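Side-chain contacts in glutaredoxin-like protein NrdH (Escherichia coli, PDB 1H75), which probably carries electrons to the NrdEF ribonucleotide reductase as a small redox protein of the glutaredoxin family: residues A16-M21 with F28-V33; L59-S62 with M68-R71. All coordinates share one frame; numbering follows the deposited sequence.

Contact 1 of 2, residues A16-M21 with F28-V33; sequences ATKRAM and FEMINV
Met21 of the helical segment 16-21 and Phe28, just ahead of strand 29-32, mark the closest approach of the two backbones, their CA atoms 8.0 Å apart; no hydrogen bond crosses the contact, and side chains carry most of it. Phe28 reaches toward the helix and lies obliquely against two residues one turn apart. Its CE2 comes within 3.6 Å of Met21 CB, while CZ, at the far end of the ring, meets Lys18 CG at 3.8 Å. With CG between the backbone N and the carbonyl carbon (chi1 55°), the ring is carried across to the helix. Met21 adds a Met-aromatic contact: its SD sits 4.6 Å from the centroid of the Phe28 ring, 36° off the ring normal. This is the helix-to-strand packing of a beta-alpha-beta unit, strand 3-7, helix 12-23 and strand 29-32, in the thioredoxin-type fold of glutaredoxins, and Ile5 of strand 3-7 touches both Met21 and Phe28. Because the ring rests on both helix residues, an alanine in place of Phe28 would probably leave the sulfur of Met21 without its aromatic partner and the methylenes of Lys18 with less to lean on. Lys18 is used here for its hydrocarbon part. Its chain runs on extended, crossing both Phe28 and Met30 at about a right angle. Met30 of strand 29-32, which also points toward the helix, bends at its last torsion (chi3 104°), and its CE lies 3.6 Å from Lys18 CD, while its CG borders the Phe28 ring at the edge, in plane.

Contact 2 of 2, residues L59-S62 with M68-R71; sequences LSWS and MINR
Met68 packs over the indole of Trp61, and its side chain can be followed atom by atom across that aromatic surface. CB comes first and lies deepest: it stands 3.4 Å from the centroid of the six-membered ring of Trp61, only 10° off the normal, a CH-pi contact over the face. CG, next along, is 3.9 Å from Trp61 CD2, near the junction of the two rings. SD rises obliquely from the indole, 5.3 Å from the centroid of the six-membered ring of Trp61, as a more distant Met-aromatic contact. The chain then folds back, bent at chi2 (-58°) and again at chi3 (-79°), which returns the terminal CE to within 3.6 Å of Trp61 CE3. The methionine is thus curled against the ring, touching it with both ends.

Farther along the indole, Trp61 CZ2 meets Ile69 CG1 at 3.9 Å, so two successive residues of helix 66-69 engage the same ring system. The strand carrying Trp61 lies at the border of the four-stranded sheet, and Val54 of the neighbouring strand 53-56 also touches the indole, which thus contacts both the sheet and helix 66-69 in the glutaredoxin fold. Two residues before Trp61, Leu59 makes the outer part of the contact. Its CD2 lies over one face of the Arg71 guanidinium, offset toward the rim and 3.6 Å from Arg71 NH2, while CD1 approaches Arg71 CB at 3.9 Å. No hydrogen bond or salt bridge links the two segments; 59-62 and 68-71 are joined by dispersion and CH-pi attraction, and because the guanidinium N-H groups lie in the plane of that group, a leucine methyl over its face leaves them directed outward, clear of the methyl.

Contact 1 closes before contact 2 opens along the chain, and their centres lie 12 Å apart. Both reach the same mixed four-stranded sheet, at its two outermost strands: 29-32 in contact 1 and 59-62 in contact 2, with 3-7 and 53-56 between them. Helix 12-23 and helix 66-69 meet through Ile69, whose CD1 is 3.8 Å from Ala20 CB, and whose CG2 approaches Met21 CG. The pair illustrates how a small thioredoxin-type domain is assembled: contacts between helical segments and edge strands are joined where Ile69 packs on helix 12-23. Helix 12-23 also bears Cys14, which with Cys11 probably forms the redox-active disulfide, so this shared packing includes the helix of the CxxC motif.

Contact 1 of 2, residues A16-M21 with F28-V33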
loop_
_atom_site.group_PDB
_atom_site.type_symbol
_atom_site.label_atom_id
_atom_site.label_comp_id
_atom_site.label_asym_id
_atom_site.label_seq_id
_atom_site.Cartn_x
_atom_site.Cartn_y
_atom_site.Cartn_z
ATOM N N ALA A 16 -9.398 2.233 -3.029
ATOM C CA ALA A 16 -9.029 3.105 -4.144
ATOM C C ALA A 16 -7.622 2.748 -4.633
ATOM O O ALA A 16 -7.345 2.705 -5.838
ATOM C CB ALA A 16 -9.071 4.561 -3.711
ATOM N N THR A 17 -6.730 2.490 -3.688
ATOM C CA THR A 17 -5.353 2.145 -4.033
ATOM C C THR A 17 -5.249 0.827 -4.800
ATOM O O THR A 17 -4.525 0.737 -5.800
ATOM C CB THR A 17 -4.496 2.090 -2.746
ATOM O OG1 THR A 17 -4.465 3.400 -2.159
ATOM C CG2 THR A 17 -3.069 1.615 -3.061
ATOM N N LYS A 18 -5.963 -0.196 -4.338
ATOM C CA LYS A 18 -5.962 -1.507 -4.981
ATOM C C LYS A 18 -6.477 -1.372 -6.416
ATOM O O LYS A 18 -5.865 -1.869 -7.363
ATOM C CB LYS A 18 -6.846 -2.480 -4.186
ATOM C CG LYS A 18 -7.126 -3.810 -4.872
ATOM C CD LYS A 18 -8.002 -4.696 -3.979
ATOM C CE LYS A 18 -8.481 -5.947 -4.705
ATOM N NZ LYS A 18 -9.282 -6.823 -3.800
ATOM N N ARG A 19 -7.606 -0.699 -6.557
ATOM C CA ARG A 19 -8.223 -0.472 -7.858
ATOM C C ARG A 19 -7.276 0.287 -8.795
ATOM O O ARG A 19 -7.179 -0.028 -9.981
ATOM C CB ARG A 19 -9.515 0.333 -7.686
ATOM C CG ARG A 19 -10.219 0.704 -8.992
ATOM C CD ARG A 19 -11.027 -0.456 -9.563
ATOM N NE ARG A 19 -10.195 -1.599 -9.921
ATOM C CZ ARG A 19 -10.644 -2.678 -10.558
ATOM N NH1 ARG A 19 -11.925 -2.756 -10.910
ATOM N NH2 ARG A 19 -9.823 -3.686 -10.829
ATOM N N ALA A 20 -6.590 1.292 -8.261
ATOM C CA ALA A 20 -5.665 2.090 -9.065
ATOM C C ALA A 20 -4.522 1.222 -9.571
ATOM O O ALA A 20 -4.084 1.351 -10.732
ATOM C CB ALA A 20 -5.117 3.249 -8.242
ATOM N N MET A 21 -4.021 0.347 -8.707
ATOM C CA MET A 21 -2.930 -0.530 -9.124
ATOM C C MET A 21 -3.417 -1.532 -10.178
ATOM O O MET A 21 -2.714 -1.818 -11.149
ATOM C CB MET A 21 -2.355 -1.243 -7.913
ATOM C CG MET A 21 -1.689 -0.250 -6.973
ATOM S SD MET A 21 -0.406 -1.034 -6.004
ATOM C CE MET A 21 0.080 0.322 -4.888
ATOM N N PHE A 28 0.743 -6.941 -7.005
ATOM C CA PHE A 28 1.014 -6.555 -5.625
ATOM C C PHE A 28 0.456 -7.585 -4.670
ATOM O O PHE A 28 -0.367 -8.421 -5.049
ATOM C CB PHE A 28 0.389 -5.189 -5.313
ATOM C CG PHE A 28 -1.078 -5.122 -5.601
ATOM C CD1 PHE A 28 -2.008 -5.494 -4.637
ATOM C CD2 PHE A 28 -1.532 -4.742 -6.856
ATOM C CE1 PHE A 28 -3.370 -5.490 -4.924
ATOM C CE2 PHE A 28 -2.894 -4.735 -7.158
ATOM C CZ PHE A 28 -3.815 -5.109 -6.195
ATOM N N GLU A 29 0.930 -7.529 -3.432
ATOM C CA GLU A 29 0.462 -8.415 -2.385
ATOM C C GLU A 29 -0.240 -7.532 -1.370
ATOM O O GLU A 29 0.069 -6.341 -1.239
ATOM C CB GLU A 29 1.628 -9.166 -1.724
ATOM C CG GLU A 29 2.745 -8.289 -1.172
ATOM C CD GLU A 29 3.812 -9.096 -0.435
ATOM O OE1 GLU A 29 3.851 -10.334 -0.609
ATOM O OE2 GLU A 29 4.622 -8.491 0.305
ATOM N N MET A 30 -1.219 -8.097 -0.679
ATOM C CA MET A 30 -1.929 -7.330 0.320
ATOM C C MET A 30 -1.758 -8.001 1.659
ATOM O O MET A 30 -1.681 -9.229 1.739
ATOM C CB MET A 30 -3.408 -7.239 -0.024
ATOM C CG MET A 30 -3.678 -6.520 -1.323
ATOM S SD MET A 30 -5.432 -6.425 -1.610
ATOM C CE MET A 30 -5.739 -4.712 -1.205
ATOM N N ILE A 31 -1.664 -7.188 2.701
ATOM C CA ILE A 31 -1.534 -7.702 4.055
ATOM C C ILE A 31 -2.495 -6.918 4.911
ATOM O O ILE A 31 -2.342 -5.706 5.079
ATOM C CB ILE A 31 -0.126 -7.523 4.598
ATOM C CG1 ILE A 31 0.831 -8.406 3.800
ATOM C CG2 ILE A 31 -0.107 -7.830 6.124
ATOM C CD1 ILE A 31 2.267 -8.312 4.234
ATOM N N ASN A 32 -3.490 -7.612 5.456
ATOM C CA ASN A 32 -4.493 -6.993 6.309
ATOM C C ASN A 32 -3.882 -6.761 7.694
ATOM O O ASN A 32 -3.577 -7.724 8.393
ATOM C CB ASN A 32 -5.693 -7.938 6.441
ATOM C CG ASN A 32 -6.851 -7.300 7.164
ATOM O OD1 ASN A 32 -7.944 -7.175 6.601
ATOM N ND2 ASN A 32 -6.632 -6.886 8.411
ATOM N N VAL A 33 -3.718 -5.495 8.086
ATOM C CA VAL A 33 -3.094 -5.156 9.363
ATOM C C VAL A 33 -3.892 -5.542 10.609
ATOM O O VAL A 33 -3.336 -5.597 11.716
ATOM C CB VAL A 33 -2.731 -3.639 9.437
ATOM C CG1 VAL A 33 -1.759 -3.292 8.306
ATOM C CG2 VAL A 33 -3.972 -2.780 9.349
#

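Contact 2 of 2, residues L59-S62 with M68-R71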
loop_
_atom_site.group_PDB
_atom_site.type_symbol
_atom_site.label_atom_id
_atom_site.label_comp_id
_atom_site.label_asym_id
_atom_site.label_seq_id
_atom_site.Cartn_x
_atom_site.Cartn_y
_atom_site.Cartn_z
ATOM N N LEU A 59 10.302 3.282 -1.945
ATOM C CA LEU A 59 9.143 4.125 -1.678
ATOM C C LEU A 59 8.249 3.564 -0.580
ATOM O O LEU A 59 8.069 2.358 -0.470
ATOM C CB LEU A 59 8.315 4.287 -2.954
ATOM C CG LEU A 59 9.111 4.777 -4.168
ATOM C CD1 LEU A 59 8.181 4.973 -5.354
ATOM C CD2 LEU A 59 9.798 6.091 -3.849
ATOM N N SER A 60 7.680 4.456 0.220
ATOM C CA SER A 60 6.787 4.045 1.301
ATOM C C SER A 60 5.898 5.227 1.631
ATOM O O SER A 60 6.393 6.294 2.009
ATOM C CB SER A 60 7.590 3.633 2.538
ATOM O OG SER A 60 8.258 4.739 3.127
ATOM N N TRP A 61 4.591 5.046 1.488
ATOM C CA TRP A 61 3.683 6.139 1.747
ATOM C C TRP A 61 2.378 5.619 2.313
ATOM O O TRP A 61 2.099 4.415 2.266
ATOM C CB TRP A 61 3.395 6.917 0.460
ATOM C CG TRP A 61 2.593 6.182 -0.579
ATOM C CD1 TRP A 61 1.239 6.098 -0.667
ATOM C CD2 TRP A 61 3.118 5.450 -1.686
ATOM N NE1 TRP A 61 0.873 5.350 -1.767
ATOM C CE2 TRP A 61 2.017 4.942 -2.412
ATOM C CE3 TRP A 61 4.419 5.177 -2.141
ATOM C CZ2 TRP A 61 2.170 4.177 -3.575
ATOM C CZ3 TRP A 61 4.575 4.414 -3.304
ATOM C CH2 TRP A 61 3.456 3.921 -4.011
ATOM N N SER A 62 1.576 6.547 2.813
ATOM C CA SER A 62 0.274 6.188 3.386
ATOM C C SER A 62 -0.853 6.984 2.741
ATOM O O SER A 62 -0.610 8.031 2.157
ATOM C CB SER A 62 0.273 6.437 4.896
ATOM O OG SER A 62 0.530 7.798 5.229
ATOM N N MET A 68 1.882 8.861 -6.185
ATOM C CA MET A 68 2.941 7.935 -5.800
ATOM C C MET A 68 2.758 6.588 -6.518
ATOM O O MET A 68 3.734 5.916 -6.854
ATOM C CB MET A 68 2.932 7.697 -4.277
ATOM C CG MET A 68 3.364 8.928 -3.448
ATOM S SD MET A 68 5.008 9.550 -3.835
ATOM C CE MET A 68 5.989 8.372 -2.922
ATOM N N ILE A 69 1.504 6.212 -6.748
ATOM C CA ILE A 69 1.209 4.963 -7.435
ATOM C C ILE A 69 1.795 5.044 -8.832
ATOM O O ILE A 69 2.311 4.059 -9.350
ATOM C CB ILE A 69 -0.315 4.706 -7.499
ATOM C CG1 ILE A 69 -0.829 4.411 -6.084
ATOM C CG2 ILE A 69 -0.609 3.523 -8.418
ATOM C CD1 ILE A 69 -2.351 4.407 -5.940
ATOM N N ASN A 70 1.736 6.233 -9.421
ATOM C CA ASN A 70 2.276 6.428 -10.751
ATOM C C ASN A 70 3.782 6.266 -10.791
ATOM O O ASN A 70 4.347 6.070 -11.866
ATOM C CB ASN A 70 1.859 7.790 -11.310
ATOM C CG ASN A 70 0.457 7.768 -11.861
ATOM O OD1 ASN A 70 -0.094 6.695 -12.138
ATOM N ND2 ASN A 70 -0.132 8.941 -12.035
ATOM N N ARG A 71 4.438 6.328 -9.630
ATOM C CA ARG A 71 5.886 6.131 -9.612
ATOM C C ARG A 71 6.262 4.649 -9.683
ATOM O O ARG A 71 7.443 4.314 -9.738
ATOM C CB ARG A 71 6.504 6.778 -8.369
ATOM C CG ARG A 71 6.364 8.297 -8.396
ATOM C CD ARG A 71 7.155 8.958 -7.276
ATOM N NE ARG A 71 8.556 8.558 -7.341
ATOM C CZ ARG A 71 9.452 8.788 -6.389
ATOM N NH1 ARG A 71 9.104 9.424 -5.283
ATOM N NH2 ARG A 71 10.702 8.359 -6.549
#